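Glycerate dehydrogenase/glyoxylate reductase (Thermus thermophilus, PDB 2CUK) probably reduces hydroxypyruvate and glyoxylate with NADH or NADPH as the cofactor. Local coordinates at residues I55-M60 against R85-R90; L4-L9 against V51-D56; V68-S73 against E291-N296. All coordinates share one frame; numbering follows the deposited sequence.

Contact 1 (I55-M60 against R85-R90)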
ATOM      1  N   ILE A  55      -8.338   0.671  33.307  1.00 35.55           N
ATOM      2  CA  ILE A  55      -9.218   1.460  34.159  1.00 34.97           C
ATOM      3  C   ILE A  55     -10.183   0.535  34.897  1.00 35.42           C
ATOM      4  O   ILE A  55     -11.308   0.300  34.447  1.00 34.33           O
ATOM      5  CB  ILE A  55     -10.015   2.487  33.324  1.00 35.27           C
ATOM      6  CG1 ILE A  55      -9.056   3.295  32.440  1.00 34.87           C
ATOM      7  CG2 ILE A  55     -10.783   3.423  34.241  1.00 35.65           C
ATOM      8  CD1 ILE A  55      -7.960   4.030  33.205  1.00 32.28           C
ATOM      9  N   ASP A  56      -9.728   0.007  36.031  1.00 35.40           N
ATOM     10  CA  ASP A  56     -10.532  -0.905  36.840  1.00 35.21           C
ATOM     11  C   ASP A  56     -11.173  -0.214  38.041  1.00 34.47           C
ATOM     12  O   ASP A  56     -11.087   1.005  38.191  1.00 33.35           O
ATOM     13  CB  ASP A  56      -9.670  -2.075  37.326  1.00 36.39           C
ATOM     14  CG  ASP A  56      -8.384  -1.619  37.991  1.00 37.69           C
ATOM     15  OD1 ASP A  56      -8.369  -0.516  38.577  1.00 38.38           O
ATOM     16  OD2 ASP A  56      -7.390  -2.373  37.935  1.00 40.38           O
ATOM     17  N   ALA A  57     -11.812  -1.008  38.899  1.00 34.59           N
ATOM     18  CA  ALA A  57     -12.475  -0.483  40.088  1.00 33.62           C
ATOM     19  C   ALA A  57     -11.514   0.291  40.987  1.00 33.56           C
ATOM     20  O   ALA A  57     -11.862   1.349  41.513  1.00 32.89           O
ATOM     21  CB  ALA A  57     -13.118  -1.623  40.872  1.00 34.00           C
ATOM     22  N   GLU A  58     -10.304  -0.233  41.161  1.00 34.76           N
ATOM     23  CA  GLU A  58      -9.315   0.427  42.008  1.00 34.70           C
ATOM     24  C   GLU A  58      -9.078   1.862  41.549  1.00 34.76           C
ATOM     25  O   GLU A  58      -9.123   2.792  42.353  1.00 35.19           O
ATOM     26  CB  GLU A  58      -7.988  -0.336  41.987  1.00 35.59           C
ATOM     27  CG  GLU A  58      -7.018   0.113  43.071  1.00 39.22           C
ATOM     28  CD  GLU A  58      -5.659  -0.550  42.964  1.00 40.93           C
ATOM     29  OE1 GLU A  58      -5.592  -1.718  42.519  1.00 41.95           O
ATOM     30  OE2 GLU A  58      -4.656   0.094  43.337  1.00 42.15           O
ATOM     31  N   VAL A  59      -8.819   2.038  40.256  1.00 33.79           N
ATOM     32  CA  VAL A  59      -8.577   3.367  39.703  1.00 34.62           C
ATOM     33  C   VAL A  59      -9.780   4.270  39.953  1.00 34.82           C
ATOM     34  O   VAL A  59      -9.632   5.442  40.303  1.00 33.30           O
ATOM     35  CB  VAL A  59      -8.319   3.304  38.177  1.00 33.95           C
ATOM     36  CG1 VAL A  59      -8.056   4.704  37.636  1.00 34.27           C
ATOM     37  CG2 VAL A  59      -7.137   2.392  37.886  1.00 35.03           C
ATOM     38  N   MET A  60     -10.973   3.714  39.766  1.00 35.90           N
ATOM     39  CA  MET A  60     -12.204   4.463  39.967  1.00 37.78           C
ATOM     40  C   MET A  60     -12.375   4.893  41.423  1.00 38.83           C
ATOM     41  O   MET A  60     -12.711   6.047  41.698  1.00 37.59           O
ATOM     42  CB  MET A  60     -13.404   3.630  39.509  1.00 37.58           C
ATOM     43  CG  MET A  60     -13.521   3.529  37.995  1.00 36.55           C
ATOM     44  SD  MET A  60     -14.876   2.488  37.439  1.00 38.52           S
ATOM     45  CE  MET A  60     -14.042   1.449  36.239  1.00 39.44           C
ATOM     46  N   ARG A  85     -20.414   1.861  36.174  1.00 35.45           N
ATOM     47  CA  ARG A  85     -21.863   1.983  36.294  1.00 36.59           C
ATOM     48  C   ARG A  85     -22.255   2.031  37.769  1.00 36.14           C
ATOM     49  O   ARG A  85     -23.000   2.913  38.199  1.00 35.07           O
ATOM     50  CB  ARG A  85     -22.546   0.791  35.622  1.00 38.55           C
ATOM     51  CG  ARG A  85     -24.066   0.874  35.602  1.00 41.84           C
ATOM     52  CD  ARG A  85     -24.672  -0.438  35.132  1.00 44.61           C
ATOM     53  NE  ARG A  85     -24.090  -0.886  33.870  1.00 47.20           N
ATOM     54  CZ  ARG A  85     -24.246  -0.264  32.706  1.00 47.42           C
ATOM     55  NH1 ARG A  85     -24.972   0.845  32.631  1.00 48.14           N
ATOM     56  NH2 ARG A  85     -23.669  -0.749  31.615  1.00 47.89           N
ATOM     57  N   GLU A  86     -21.738   1.072  38.531  1.00 35.69           N
ATOM     58  CA  GLU A  86     -22.008   0.963  39.960  1.00 35.62           C
ATOM     59  C   GLU A  86     -21.540   2.190  40.734  1.00 34.82           C
ATOM     60  O   GLU A  86     -21.922   2.387  41.887  1.00 35.45           O
ATOM     61  CB  GLU A  86     -21.327  -0.290  40.515  1.00 36.05           C
ATOM     62  CG  GLU A  86     -21.950  -1.594  40.031  1.00 37.93           C
ATOM     63  CD  GLU A  86     -21.025  -2.788  40.181  1.00 38.84           C
ATOM     64  OE1 GLU A  86     -20.368  -2.918  41.236  1.00 42.12           O
ATOM     65  OE2 GLU A  86     -20.963  -3.607  39.242  1.00 40.68           O
ATOM     66  N   ARG A  87     -20.718   3.017  40.097  1.00 33.35           N
ATOM     67  CA  ARG A  87     -20.205   4.219  40.744  1.00 32.80           C
ATOM     68  C   ARG A  87     -20.752   5.494  40.119  1.00 31.22           C
ATOM     69  O   ARG A  87     -20.302   6.593  40.438  1.00 32.58           O
ATOM     70  CB  ARG A  87     -18.679   4.226  40.691  1.00 33.12           C
ATOM     71  CG  ARG A  87     -18.052   3.112  41.500  1.00 34.61           C
ATOM     72  CD  ARG A  87     -16.546   3.054  41.317  1.00 35.66           C
ATOM     73  NE  ARG A  87     -15.941   2.078  42.219  1.00 35.89           N
ATOM     74  CZ  ARG A  87     -16.239   0.781  42.227  1.00 36.64           C
ATOM     75  NH1 ARG A  87     -17.134   0.295  41.377  1.00 35.00           N
ATOM     76  NH2 ARG A  87     -15.647  -0.030  43.098  1.00 34.48           N
ATOM     77  N   GLY A  88     -21.723   5.342  39.225  1.00 30.96           N
ATOM     78  CA  GLY A  88     -22.322   6.497  38.581  1.00 30.65           C
ATOM     79  C   GLY A  88     -21.374   7.274  37.686  1.00 30.12           C
ATOM     80  O   GLY A  88     -21.514   8.484  37.526  1.00 31.28           O
ATOM     81  N   ILE A  89     -20.403   6.582  37.102  1.00 29.68           N
ATOM     82  CA  ILE A  89     -19.446   7.225  36.211  1.00 27.81           C
ATOM     83  C   ILE A  89     -19.863   6.952  34.773  1.00 27.69           C
ATOM     84  O   ILE A  89     -20.195   5.817  34.424  1.00 27.99           O
ATOM     85  CB  ILE A  89     -18.025   6.670  36.430  1.00 28.51           C
ATOM     86  CG1 ILE A  89     -17.602   6.887  37.886  1.00 27.27           C
ATOM     87  CG2 ILE A  89     -17.048   7.348  35.477  1.00 28.84           C
ATOM     88  CD1 ILE A  89     -16.279   6.232  38.257  1.00 27.04           C
ATOM     89  N   ARG A  90     -19.862   7.985  33.937  1.00 27.16           N
ATOM     90  CA  ARG A  90     -20.235   7.800  32.539  1.00 27.96           C
ATOM     91  C   ARG A  90     -19.021   7.321  31.752  1.00 27.73           C
ATOM     92  O   ARG A  90     -17.889   7.679  32.067  1.00 28.41           O
ATOM     93  CB  ARG A  90     -20.751   9.109  31.926  1.00 28.42           C
ATOM     94  CG  ARG A  90     -21.981   9.694  32.609  1.00 32.34           C
ATOM     95  CD  ARG A  90     -23.094   8.663  32.752  1.00 31.98           C
ATOM     96  NE  ARG A  90     -23.596   8.184  31.467  1.00 33.81           N
ATOM     97  CZ  ARG A  90     -24.325   8.909  30.624  1.00 33.90           C
ATOM     98  NH1 ARG A  90     -24.645  10.161  30.920  1.00 34.48           N
ATOM     99  NH2 ARG A  90     -24.749   8.372  29.488  1.00 33.66           N
TER
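M60, on the first turn of helix 57-62, packs against R87 and I89, which belong to the Schellman motif that ends helix 81-85. That motif is defined by the bond from G88 N to R85 O (2.9 Å), by the return of I89 N to A84 O, and by the positive phi of G88 (65°). Two neighbouring helices of the alpha/beta domain are thereby joined. The inner part is apolar and buried: M60 CG lies 3.9 Å from I89 CD1, the two side chains crossing obliquely, while A83 and A84 of helix 81-85 and I69 of strand 68-70 fill in around them. On the solvent side A57 and R87 are only partly covered, and R87 carries the polar end. With CG set beside its backbone N (chi1 -66°), the extended chain of R87 lies alongside M60, R87 CD 3.7 Å from M60 CB. Farther along, A57 CB sits over one face of the guanidinium, 3.7 Å from R87 NH2. The guanidinium is oriented by a salt bridge of R87 NE with D61 and a hydrogen bond of NH1 to A83 O. Shortening R87 to an alanine is likely to uncover A57 CB and M60 CB and leave D61 without this charged mate. Helix 57-62 itself starts at D56, whose OD1 accepts from V59 N at 3.1 Å in a nearly straight bond (168° at the hydrogen) that also meets OD1 nearly along its C-O bond.

Contact 2 (L4-L9 against V51-D56)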
ATOM      1  N   LEU A   4      -7.547  14.397  33.565  1.00 29.09           N
ATOM      2  CA  LEU A   4      -6.325  13.645  33.328  1.00 28.93           C
ATOM      3  C   LEU A   4      -6.362  12.913  31.988  1.00 28.76           C
ATOM      4  O   LEU A   4      -7.280  12.139  31.714  1.00 27.90           O
ATOM      5  CB  LEU A   4      -6.094  12.635  34.453  1.00 27.89           C
ATOM      6  CG  LEU A   4      -4.877  11.718  34.295  1.00 30.41           C
ATOM      7  CD1 LEU A   4      -3.608  12.555  34.202  1.00 32.20           C
ATOM      8  CD2 LEU A   4      -4.799  10.764  35.471  1.00 31.11           C
ATOM      9  N   VAL A   5      -5.360  13.182  31.157  1.00 28.41           N
ATOM     10  CA  VAL A   5      -5.231  12.549  29.849  1.00 27.51           C
ATOM     11  C   VAL A   5      -3.967  11.703  29.972  1.00 27.65           C
ATOM     12  O   VAL A   5      -2.869  12.234  30.143  1.00 26.73           O
ATOM     13  CB  VAL A   5      -5.060  13.600  28.733  1.00 28.13           C
ATOM     14  CG1 VAL A   5      -5.140  12.930  27.369  1.00 27.54           C
ATOM     15  CG2 VAL A   5      -6.131  14.676  28.865  1.00 26.54           C
ATOM     16  N   THR A   6      -4.135  10.386  29.893  1.00 26.33           N
ATOM     17  CA  THR A   6      -3.029   9.448  30.056  1.00 26.43           C
ATOM     18  C   THR A   6      -1.899   9.488  29.032  1.00 25.71           C
ATOM     19  O   THR A   6      -0.841   8.906  29.264  1.00 26.77           O
ATOM     20  CB  THR A   6      -3.554   8.008  30.139  1.00 26.50           C
ATOM     21  OG1 THR A   6      -4.201   7.661  28.908  1.00 24.03           O
ATOM     22  CG2 THR A   6      -4.552   7.878  31.291  1.00 27.54           C
ATOM     23  N   ARG A   7      -2.115  10.164  27.907  1.00 25.19           N
ATOM     24  CA  ARG A   7      -1.085  10.265  26.872  1.00 25.49           C
ATOM     25  C   ARG A   7      -1.213  11.582  26.116  1.00 24.77           C
ATOM     26  O   ARG A   7      -2.285  12.183  26.083  1.00 24.72           O
ATOM     27  CB  ARG A   7      -1.210   9.115  25.866  1.00 24.33           C
ATOM     28  CG  ARG A   7      -1.004   7.725  26.434  1.00 23.93           C
ATOM     29  CD  ARG A   7       0.431   7.488  26.890  1.00 23.59           C
ATOM     30  NE  ARG A   7       0.630   6.089  27.261  1.00 25.80           N
ATOM     31  CZ  ARG A   7      -0.010   5.478  28.254  1.00 27.11           C
ATOM     32  NH1 ARG A   7      -0.891   6.147  28.990  1.00 26.24           N
ATOM     33  NH2 ARG A   7       0.207   4.192  28.496  1.00 26.18           N
ATOM     34  N   THR A   8      -0.118  12.027  25.505  1.00 24.80           N
ATOM     35  CA  THR A   8      -0.150  13.258  24.727  1.00 23.80           C
ATOM     36  C   THR A   8      -0.942  12.976  23.452  1.00 23.91           C
ATOM     37  O   THR A   8      -0.835  11.894  22.873  1.00 22.08           O
ATOM     38  CB  THR A   8       1.264  13.726  24.357  1.00 25.09           C
ATOM     39  OG1 THR A   8       1.989  12.640  23.771  1.00 26.55           O
ATOM     40  CG2 THR A   8       2.002  14.212  25.595  1.00 26.70           C
ATOM     41  N   LEU A   9      -1.738  13.947  23.020  1.00 22.80           N
ATOM     42  CA  LEU A   9      -2.568  13.780  21.833  1.00 24.11           C
ATOM     43  C   LEU A   9      -2.205  14.765  20.730  1.00 25.62           C
ATOM     44  O   LEU A   9      -1.752  15.877  21.001  1.00 27.50           O
ATOM     45  CB  LEU A   9      -4.045  13.962  22.194  1.00 22.31           C
ATOM     46  CG  LEU A   9      -4.596  13.147  23.369  1.00 23.46           C
ATOM     47  CD1 LEU A   9      -6.066  13.496  23.569  1.00 22.29           C
ATOM     48  CD2 LEU A   9      -4.430  11.653  23.103  1.00 21.85           C
ATOM     49  N   VAL A  51      -6.022   2.559  25.208  1.00 24.16           N
ATOM     50  CA  VAL A  51      -6.118   1.109  25.333  1.00 26.17           C
ATOM     51  C   VAL A  51      -5.005   0.524  26.204  1.00 26.94           C
ATOM     52  O   VAL A  51      -5.105  -0.617  26.658  1.00 27.43           O
ATOM     53  CB  VAL A  51      -6.064   0.418  23.944  1.00 25.60           C
ATOM     54  CG1 VAL A  51      -7.297   0.787  23.130  1.00 26.41           C
ATOM     55  CG2 VAL A  51      -4.795   0.826  23.204  1.00 25.38           C
ATOM     56  N   GLU A  52      -3.955   1.308  26.441  1.00 27.95           N
ATOM     57  CA  GLU A  52      -2.819   0.861  27.251  1.00 30.46           C
ATOM     58  C   GLU A  52      -3.014   1.107  28.748  1.00 31.03           C
ATOM     59  O   GLU A  52      -2.152   0.747  29.553  1.00 30.98           O
ATOM     60  CB  GLU A  52      -1.537   1.572  26.801  1.00 32.31           C
ATOM     61  CG  GLU A  52      -1.124   1.303  25.360  1.00 36.30           C
ATOM     62  CD  GLU A  52      -0.465  -0.051  25.174  1.00 38.93           C
ATOM     63  OE1 GLU A  52      -1.028  -1.061  25.649  1.00 42.04           O
ATOM     64  OE2 GLU A  52       0.613  -0.106  24.544  1.00 38.20           O
ATOM     65  N   ASP A  53      -4.134   1.721  29.119  1.00 30.06           N
ATOM     66  CA  ASP A  53      -4.416   2.018  30.523  1.00 30.37           C
ATOM     67  C   ASP A  53      -5.550   1.150  31.055  1.00 32.60           C
ATOM     68  O   ASP A  53      -6.661   1.176  30.522  1.00 33.37           O
ATOM     69  CB  ASP A  53      -4.806   3.488  30.691  1.00 27.90           C
ATOM     70  CG  ASP A  53      -3.799   4.439  30.074  1.00 27.95           C
ATOM     71  OD1 ASP A  53      -2.643   4.485  30.549  1.00 24.99           O
ATOM     72  OD2 ASP A  53      -4.171   5.144  29.110  1.00 27.02           O
ATOM     73  N   ARG A  54      -5.272   0.391  32.110  1.00 33.67           N
ATOM     74  CA  ARG A  54      -6.255  -0.464  32.735  1.00 36.04           C
ATOM     75  C   ARG A  54      -7.106   0.353  33.689  1.00 35.45           C
ATOM     76  O   ARG A  54      -6.685   0.723  34.777  1.00 36.05           O
ATOM     77  CB  ARG A  54      -5.515  -1.559  33.505  1.00 37.52           C
ATOM     78  CG  ARG A  54      -6.446  -2.688  33.947  1.00 42.43           C
ATOM     79  CD  ARG A  54      -7.512  -3.002  32.891  1.00 46.87           C
ATOM     80  NE  ARG A  54      -7.513  -4.431  32.567  1.00 50.89           N
ATOM     81  CZ  ARG A  54      -7.126  -4.784  31.327  1.00 52.32           C
ATOM     82  NH1 ARG A  54      -6.756  -3.858  30.460  1.00 53.18           N
ATOM     83  NH2 ARG A  54      -7.122  -6.072  30.977  1.00 53.84           N
ATOM     84  N   ILE A  55      -8.338   0.671  33.307  1.00 35.55           N
ATOM     85  CA  ILE A  55      -9.218   1.460  34.159  1.00 34.97           C
ATOM     86  C   ILE A  55     -10.183   0.535  34.897  1.00 35.42           C
ATOM     87  O   ILE A  55     -11.308   0.300  34.447  1.00 34.33           O
ATOM     88  CB  ILE A  55     -10.015   2.487  33.324  1.00 35.27           C
ATOM     89  CG1 ILE A  55      -9.056   3.295  32.440  1.00 34.87           C
ATOM     90  CG2 ILE A  55     -10.783   3.423  34.241  1.00 35.65           C
ATOM     91  CD1 ILE A  55      -7.960   4.030  33.205  1.00 32.28           C
ATOM     92  N   ASP A  56      -9.728   0.007  36.031  1.00 35.40           N
ATOM     93  CA  ASP A  56     -10.532  -0.905  36.840  1.00 35.21           C
ATOM     94  C   ASP A  56     -11.173  -0.214  38.041  1.00 34.47           C
ATOM     95  O   ASP A  56     -11.087   1.005  38.191  1.00 33.35           O
ATOM     96  CB  ASP A  56      -9.670  -2.075  37.326  1.00 36.39           C
ATOM     97  CG  ASP A  56      -8.384  -1.619  37.991  1.00 37.69           C
ATOM     98  OD1 ASP A  56      -8.369  -0.516  38.577  1.00 38.38           O
ATOM     99  OD2 ASP A  56      -7.390  -2.373  37.935  1.00 40.38           O
TER
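T6 and R7, the first two residues after strand 2-5, both grip D53, which lies in the loop that follows strand 46-48. The first segment enters as strand: L4 and V5 pair with the neighbouring strands on the two sides, L4 with G46 and I48, V5 with E25 and H27, which fixes the place where the chain leaves the sheet. At T6 the hydroxyl points between the backbone N and the carbonyl carbon (chi1 63°), and from there OG1 donates to D53 OD2 over a short 2.5 Å. It meets that oxygen from above the carboxylate plane, and T50 OG1 bonds to the same oxygen. R7 follows, and the bend at its chi2 brings the guanidinium back to the carbonyl of T6. R7 NH1 serves two acceptors: T6 O at 2.8 Å, approached from above the carbonyl plane, and D53 OD1 at 2.9 Å in a salt bridge (157° at the hydrogen). In this second bond OD1 offers its syn lone pair and lies near the guanidinium plane, although the two flat groups are turned 68° apart. R7 NH2 meanwhile rests 3.6 Å from E52 CB; the carboxylate of E52 leads elsewhere, its OE2 bonding W132 N of the second subunit. With both oxygens of the buried D53 engaged, the arginine and hydroxyl would be expected to favour its ionised form. Farther along, T8 and L9 turn to the second subunit, T8 OG1 bonding E135 there. The arrangement is characteristic of the C-terminal edge of a parallel alpha/beta sheet, where loops leaving two adjacent strands, 2-5 and 46-48, are linked by side chains beside the subunit interface.

Contact 3 (V68-S73 against E291-N296)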
ATOM      1  N   VAL A  68     -16.653  11.161  34.461  1.00 28.77           N
ATOM      2  CA  VAL A  68     -16.665  10.574  33.131  1.00 26.12           C
ATOM      3  C   VAL A  68     -15.332  10.022  32.668  1.00 25.31           C
ATOM      4  O   VAL A  68     -14.270  10.582  32.948  1.00 23.86           O
ATOM      5  CB  VAL A  68     -17.135  11.612  32.088  1.00 25.51           C
ATOM      6  CG1 VAL A  68     -16.223  12.830  32.130  1.00 23.31           C
ATOM      7  CG2 VAL A  68     -17.135  11.000  30.693  1.00 26.22           C
ATOM      8  N   ILE A  69     -15.409   8.906  31.959  1.00 24.43           N
ATOM      9  CA  ILE A  69     -14.240   8.267  31.384  1.00 24.45           C
ATOM     10  C   ILE A  69     -14.474   8.339  29.876  1.00 23.74           C
ATOM     11  O   ILE A  69     -15.212   7.527  29.315  1.00 22.51           O
ATOM     12  CB  ILE A  69     -14.123   6.786  31.813  1.00 25.29           C
ATOM     13  CG1 ILE A  69     -13.948   6.692  33.332  1.00 24.30           C
ATOM     14  CG2 ILE A  69     -12.938   6.133  31.108  1.00 26.96           C
ATOM     15  CD1 ILE A  69     -13.896   5.270  33.848  1.00 25.93           C
ATOM     16  N   ALA A  70     -13.878   9.339  29.235  1.00 21.94           N
ATOM     17  CA  ALA A  70     -14.019   9.518  27.795  1.00 20.99           C
ATOM     18  C   ALA A  70     -12.849   8.826  27.111  1.00 21.14           C
ATOM     19  O   ALA A  70     -11.761   9.394  26.973  1.00 21.30           O
ATOM     20  CB  ALA A  70     -14.039  11.004  27.443  1.00 21.64           C
ATOM     21  N   CYS A  71     -13.084   7.592  26.688  1.00 21.24           N
ATOM     22  CA  CYS A  71     -12.062   6.786  26.035  1.00 22.38           C
ATOM     23  C   CYS A  71     -11.560   7.322  24.708  1.00 21.69           C
ATOM     24  O   CYS A  71     -12.341   7.733  23.852  1.00 20.70           O
ATOM     25  CB  CYS A  71     -12.576   5.361  25.818  1.00 24.73           C
ATOM     26  SG  CYS A  71     -12.902   4.475  27.344  1.00 26.31           S
ATOM     27  N   TYR A  72     -10.241   7.303  24.551  1.00 21.89           N
ATOM     28  CA  TYR A  72      -9.603   7.737  23.322  1.00 22.29           C
ATOM     29  C   TYR A  72      -9.431   6.445  22.524  1.00 22.33           C
ATOM     30  O   TYR A  72      -8.315   5.964  22.331  1.00 23.62           O
ATOM     31  CB  TYR A  72      -8.235   8.370  23.622  1.00 21.47           C
ATOM     32  CG  TYR A  72      -7.536   8.944  22.405  1.00 19.48           C
ATOM     33  CD1 TYR A  72      -8.027  10.081  21.764  1.00 19.77           C
ATOM     34  CD2 TYR A  72      -6.398   8.331  21.878  1.00 21.95           C
ATOM     35  CE1 TYR A  72      -7.403  10.596  20.623  1.00 19.14           C
ATOM     36  CE2 TYR A  72      -5.767   8.832  20.732  1.00 18.90           C
ATOM     37  CZ  TYR A  72      -6.273   9.961  20.112  1.00 19.83           C
ATOM     38  OH  TYR A  72      -5.662  10.446  18.975  1.00 21.12           O
ATOM     39  N   SER A  73     -10.557   5.878  22.094  1.00 21.68           N
ATOM     40  CA  SER A  73     -10.583   4.635  21.329  1.00 22.22           C
ATOM     41  C   SER A  73     -12.030   4.198  21.104  1.00 23.47           C
ATOM     42  O   SER A  73     -12.946   4.730  21.734  1.00 23.39           O
ATOM     43  CB  SER A  73      -9.841   3.528  22.085  1.00 23.94           C
ATOM     44  OG  SER A  73     -10.416   3.302  23.366  1.00 24.78           O
ATOM     45  N   GLU A 291     -11.064  15.175  19.352  1.00 21.26           N
ATOM     46  CA  GLU A 291     -12.221  16.064  19.361  1.00 23.81           C
ATOM     47  C   GLU A 291     -13.454  15.353  19.911  1.00 23.14           C
ATOM     48  O   GLU A 291     -14.211  15.923  20.694  1.00 24.18           O
ATOM     49  CB  GLU A 291     -12.548  16.555  17.947  1.00 26.23           C
ATOM     50  CG  GLU A 291     -11.399  17.185  17.191  1.00 31.10           C
ATOM     51  CD  GLU A 291     -11.817  17.652  15.805  1.00 34.76           C
ATOM     52  OE1 GLU A 291     -12.504  16.886  15.088  1.00 36.52           O
ATOM     53  OE2 GLU A 291     -11.455  18.786  15.430  1.00 38.48           O
ATOM     54  N   VAL A 292     -13.655  14.109  19.484  1.00 23.80           N
ATOM     55  CA  VAL A 292     -14.804  13.326  19.924  1.00 23.97           C
ATOM     56  C   VAL A 292     -14.729  12.988  21.410  1.00 25.08           C
ATOM     57  O   VAL A 292     -15.737  13.051  22.117  1.00 24.19           O
ATOM     58  CB  VAL A 292     -14.939  12.030  19.087  1.00 24.03           C
ATOM     59  CG1 VAL A 292     -16.072  11.170  19.622  1.00 23.74           C
ATOM     60  CG2 VAL A 292     -15.209  12.390  17.626  1.00 24.29           C
ATOM     61  N   ALA A 293     -13.543  12.626  21.892  1.00 24.36           N
ATOM     62  CA  ALA A 293     -13.386  12.310  23.307  1.00 24.48           C
ATOM     63  C   ALA A 293     -13.647  13.582  24.123  1.00 24.97           C
ATOM     64  O   ALA A 293     -14.332  13.550  25.144  1.00 24.68           O
ATOM     65  CB  ALA A 293     -11.983  11.788  23.579  1.00 23.38           C
ATOM     66  N   VAL A 294     -13.102  14.701  23.659  1.00 24.38           N
ATOM     67  CA  VAL A 294     -13.288  15.977  24.340  1.00 26.12           C
ATOM     68  C   VAL A 294     -14.768  16.354  24.391  1.00 27.24           C
ATOM     69  O   VAL A 294     -15.269  16.788  25.430  1.00 27.59           O
ATOM     70  CB  VAL A 294     -12.485  17.096  23.636  1.00 25.84           C
ATOM     71  CG1 VAL A 294     -12.974  18.473  24.080  1.00 24.83           C
ATOM     72  CG2 VAL A 294     -11.013  16.936  23.958  1.00 26.56           C
ATOM     73  N   GLU A 295     -15.466  16.185  23.272  1.00 27.97           N
ATOM     74  CA  GLU A 295     -16.890  16.501  23.207  1.00 30.34           C
ATOM     75  C   GLU A 295     -17.657  15.697  24.254  1.00 30.21           C
ATOM     76  O   GLU A 295     -18.411  16.257  25.055  1.00 29.93           O
ATOM     77  CB  GLU A 295     -17.443  16.185  21.816  1.00 31.41           C
ATOM     78  CG  GLU A 295     -18.924  16.494  21.651  1.00 37.95           C
ATOM     79  CD  GLU A 295     -19.242  17.969  21.844  1.00 41.45           C
ATOM     80  OE1 GLU A 295     -18.686  18.798  21.092  1.00 45.26           O
ATOM     81  OE2 GLU A 295     -20.048  18.300  22.745  1.00 42.19           O
ATOM     82  N   ASN A 296     -17.463  14.381  24.241  1.00 28.95           N
ATOM     83  CA  ASN A 296     -18.129  13.503  25.194  1.00 29.55           C
ATOM     84  C   ASN A 296     -17.846  13.913  26.642  1.00 29.78           C
ATOM     85  O   ASN A 296     -18.764  13.998  27.458  1.00 30.83           O
ATOM     86  CB  ASN A 296     -17.690  12.049  24.969  1.00 28.88           C
ATOM     87  CG  ASN A 296     -18.454  11.376  23.839  1.00 29.47           C
ATOM     88  OD1 ASN A 296     -19.612  10.981  24.002  1.00 28.82           O
ATOM     89  ND2 ASN A 296     -17.812  11.252  22.681  1.00 29.89           N
TER
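A70 and A293 bring a strand and a helix unusually close: their CA atoms are 5.3 Å apart, and A70 CB rests 3.4 Å from the backbone oxygen A293 O. Two alanines make this possible, since neither has a side chain beyond CB to hold the backbones apart; A70 CB and A293 CB are themselves 4.4 Å from each other. A293 CB in turn lies 4.1 Å from C71 O. Each methyl therefore meets a backbone carbonyl oxygen of the other segment, and the contact is held by packing.

One turn on, N296 also points toward the strand, but its amide is occupied within the helix and beyond it. N296 ND2 donates to V292 O at 2.8 Å from above the carbonyl plane, while N296 N reaches that oxygen from the opposite face; OD1 accepts from N308 N. These bonds fix the amide's rotation. Y72, at the centre of an inverse gamma turn, sends its hydroxyl to R286 O earlier in the helix.

This is alpha/beta packing, with helix 283-301 lying against an inner strand of the five-stranded parallel sheet. Around the close pair, V68 packs on L297 and V300 of that helix, A70 and N296 touch T92 of strand 90-92, and V294 leans on R16 and L17 of helix 15-19.

How the contacts relate
From the N terminus, contact 2 closes first, bringing 51-56 back to the end of strand 2-5 after a loop that holds strands 23-26 and 46-48. Contact 1 opens where it ends, the two sharing I55 and D56, and closes at 85-90, just before strand 90-92. Contact 3 opens inside that second loop, on strand 68-70, and closes only at 291-296, so contacts 1 and 3 cross, whereas 2 and 3 follow in series. I69 joins the three sites: its CD1 packs 3.6 Å from I55 CG2. Contact 2 thus joins two loops, contact 1 links helix 57-62 to the turn ending helix 81-85, and contact 3 ties a sheet strand to helix 283-301.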